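Local coordinates for beta-lactamase-related domain-containing protein (Bacteroides dorei DSM 17855, PDB 5TGF) that is of unconfirmed function but probably acts as a serine beta-lactamase-like hydrolase, and has a calcium-binding site, at residues P141-F145 / V242-V247. Numbering follows the deposited sequence.
Sequences PGTRF and VRNAVV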
loop_
_atom_site.group_PDB
_atom_site.type_symbol
_atom_site.label_atom_id
_atom_site.label_comp_id
_atom_site.label_asym_id
_atom_site.label_seq_id
_atom_site.Cartn_x
_atom_site.Cartn_y
_atom_site.Cartn_z
ATOM N N PRO A 141 3.495 -3.427 -21.598
ATOM C CA PRO A 141 3.570 -4.021 -20.266
ATOM C C PRO A 141 4.886 -4.719 -19.956
ATOM O O PRO A 141 5.494 -5.382 -20.807
ATOM C CB PRO A 141 2.415 -5.036 -20.248
ATOM C CG PRO A 141 1.503 -4.644 -21.346
ATOM C CD PRO A 141 2.350 -3.960 -22.369
ATOM N N GLY A 142 5.353 -4.520 -18.736
ATOM C CA GLY A 142 6.588 -5.071 -18.288
ATOM C C GLY A 142 7.836 -4.309 -18.657
ATOM O O GLY A 142 8.911 -4.753 -18.304
ATOM N N THR A 143 7.731 -3.245 -19.448
ATOM C CA THR A 143 8.926 -2.580 -19.987
ATOM C C THR A 143 9.355 -1.353 -19.195
ATOM O O THR A 143 10.513 -0.893 -19.315
ATOM C CB THR A 143 8.753 -2.187 -21.479
ATOM O OG1 THR A 143 7.783 -1.138 -21.616
ATOM C CG2 THR A 143 8.350 -3.381 -22.293
ATOM N N ARG A 144 8.433 -0.781 -18.413
ATOM C CA ARG A 144 8.739 0.377 -17.565
ATOM C C ARG A 144 7.946 0.316 -16.251
ATOM O O ARG A 144 6.913 -0.367 -16.174
ATOM C CB ARG A 144 8.400 1.691 -18.281
ATOM C CG ARG A 144 9.272 2.053 -19.482
ATOM C CD ARG A 144 8.869 3.353 -20.162
ATOM N NE ARG A 144 8.630 4.461 -19.227
ATOM C CZ ARG A 144 7.792 5.483 -19.455
ATOM N NH1 ARG A 144 7.161 5.615 -20.620
ATOM N NH2 ARG A 144 7.582 6.392 -18.516
ATOM N N PHE A 145 8.523 0.929 -15.211
ATOM C CA PHE A 145 7.833 1.254 -13.936
ATOM C C PHE A 145 7.266 2.674 -13.966
ATOM O O PHE A 145 7.967 3.655 -14.286
ATOM C CB PHE A 145 8.791 1.126 -12.760
ATOM C CG PHE A 145 8.138 1.367 -11.406
ATOM C CD1 PHE A 145 7.569 0.315 -10.690
ATOM C CD2 PHE A 145 8.159 2.630 -10.826
ATOM C CE1 PHE A 145 7.007 0.533 -9.435
ATOM C CE2 PHE A 145 7.588 2.865 -9.561
ATOM C CZ PHE A 145 7.030 1.790 -8.861
ATOM N N VAL A 242 8.838 -6.025 -10.341
ATOM C CA VAL A 242 9.256 -5.040 -11.339
ATOM C C VAL A 242 10.011 -5.776 -12.450
ATOM O O VAL A 242 9.790 -5.537 -13.626
ATOM C CB VAL A 242 10.136 -3.946 -10.696
ATOM C CG1 VAL A 242 10.650 -3.003 -11.760
ATOM C CG2 VAL A 242 9.317 -3.152 -9.673
ATOM N N ARG A 243 10.886 -6.685 -12.045
ATOM C CA ARG A 243 11.626 -7.560 -12.950
ATOM C C ARG A 243 12.515 -6.817 -13.935
ATOM O O ARG A 243 13.434 -6.142 -13.497
ATOM C CB ARG A 243 10.664 -8.548 -13.545
ATOM C CG ARG A 243 10.038 -9.295 -12.384
ATOM C CD ARG A 243 9.286 -10.475 -12.827
ATOM N NE ARG A 243 8.358 -10.972 -11.821
ATOM C CZ ARG A 243 7.587 -12.018 -12.078
ATOM N NH1 ARG A 243 7.758 -12.658 -13.225
ATOM N NH2 ARG A 243 6.696 -12.448 -11.216
ATOM N N ASN A 244 12.269 -6.910 -15.235
ATOM C CA ASN A 244 13.148 -6.233 -16.203
ATOM C C ASN A 244 12.627 -4.874 -16.622
ATOM O O ASN A 244 13.186 -4.244 -17.520
ATOM C CB ASN A 244 13.345 -7.092 -17.452
ATOM C CG ASN A 244 14.007 -8.407 -17.143
ATOM O OD1 ASN A 244 15.071 -8.453 -16.528
ATOM N ND2 ASN A 244 13.372 -9.494 -17.553
ATOM N N ALA A 245 11.534 -4.412 -16.012
ATOM C CA ALA A 245 11.007 -3.114 -16.364
ATOM C C ALA A 245 12.049 -2.032 -16.050
ATOM O O ALA A 245 12.742 -2.114 -15.029
ATOM C CB ALA A 245 9.696 -2.853 -15.611
ATOM N N VAL A 246 12.130 -1.020 -16.907
ATOM C CA VAL A 246 13.062 0.095 -16.730
ATOM C C VAL A 246 12.566 0.990 -15.616
ATOM O O VAL A 246 11.407 1.450 -15.649
ATOM C CB VAL A 246 13.259 0.919 -18.021
ATOM C CG1 VAL A 246 14.080 2.196 -17.733
ATOM C CG2 VAL A 246 13.914 0.048 -19.112
ATOM N N VAL A 247 13.434 1.214 -14.625
ATOM C CA VAL A 247 13.140 2.103 -13.518
ATOM C C VAL A 247 13.877 3.408 -13.777
ATOM O O VAL A 247 15.108 3.433 -13.816
ATOM C CB VAL A 247 13.619 1.512 -12.183
ATOM C CG1 VAL A 247 13.390 2.504 -11.035
ATOM C CG2 VAL A 247 12.898 0.185 -11.902
HETATM O O HOH W 1 9.745 -7.244 -17.160
HETATM O O HOH W 2 10.658 4.078 -16.799
#
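Two nearly straight backbone hydrogen bonds join the loops: Val-246 N donates to Thr-143 O (2.9 Å), and Phe-145 N donates to Val-246 O (3.0 Å). Val-246 thus uses both its NH and its carbonyl on the residues flanking Arg-144, the pattern of a single parallel beta bridge, with Arg-144 CA 3.5 Å from Val-246 O in a CA-H...O contact. One water continues the pairing beyond Thr-143, donating to Gly-142 O (2.9 Å) and accepting from Asn-244 N (3.2 Å); a second, beside the bridge, donates to Val-246 O (3.0 Å) and accepts from Arg-144 NE (3.2 Å). A type II' turn, Val-242 to Ala-245, closed by Ala-245 N to Val-242 O (3.2 Å), presents Ala-245 to the opposing backbone; Asp-240 OD1 accepts hydrogen bonds from Val-242 N and Arg-243 N at its start. Ala-245 CA lies 3.3 Å from Gly-142 O, and its CB 3.7 Å from Arg-144 C. With phi near 83°, Gly-142 adopts a conformation in which a CB would clash with Pro-141 O. Thr-143 points away, its OG1 hydrogen-bonded to Thr-140 O. The buried Phe-145 points toward the second loop: CD1 is 4.0 Å from Val-242 CG2, and CB 4.3 Å from Val-247 CG2. The Phe-145 side chain also reaches the cluster of Ser-58, Lys-61 and Tyr-147, which resembles the SxxK and Tyr elements of serine beta-lactamases and penicillin-binding proteins. The bridge therefore ties the loop leading to the Tyr-147 element, between helices 125-133 and 150-163, to the loop after helix 231-238, beside a probable active site of the beta-lactamase fold.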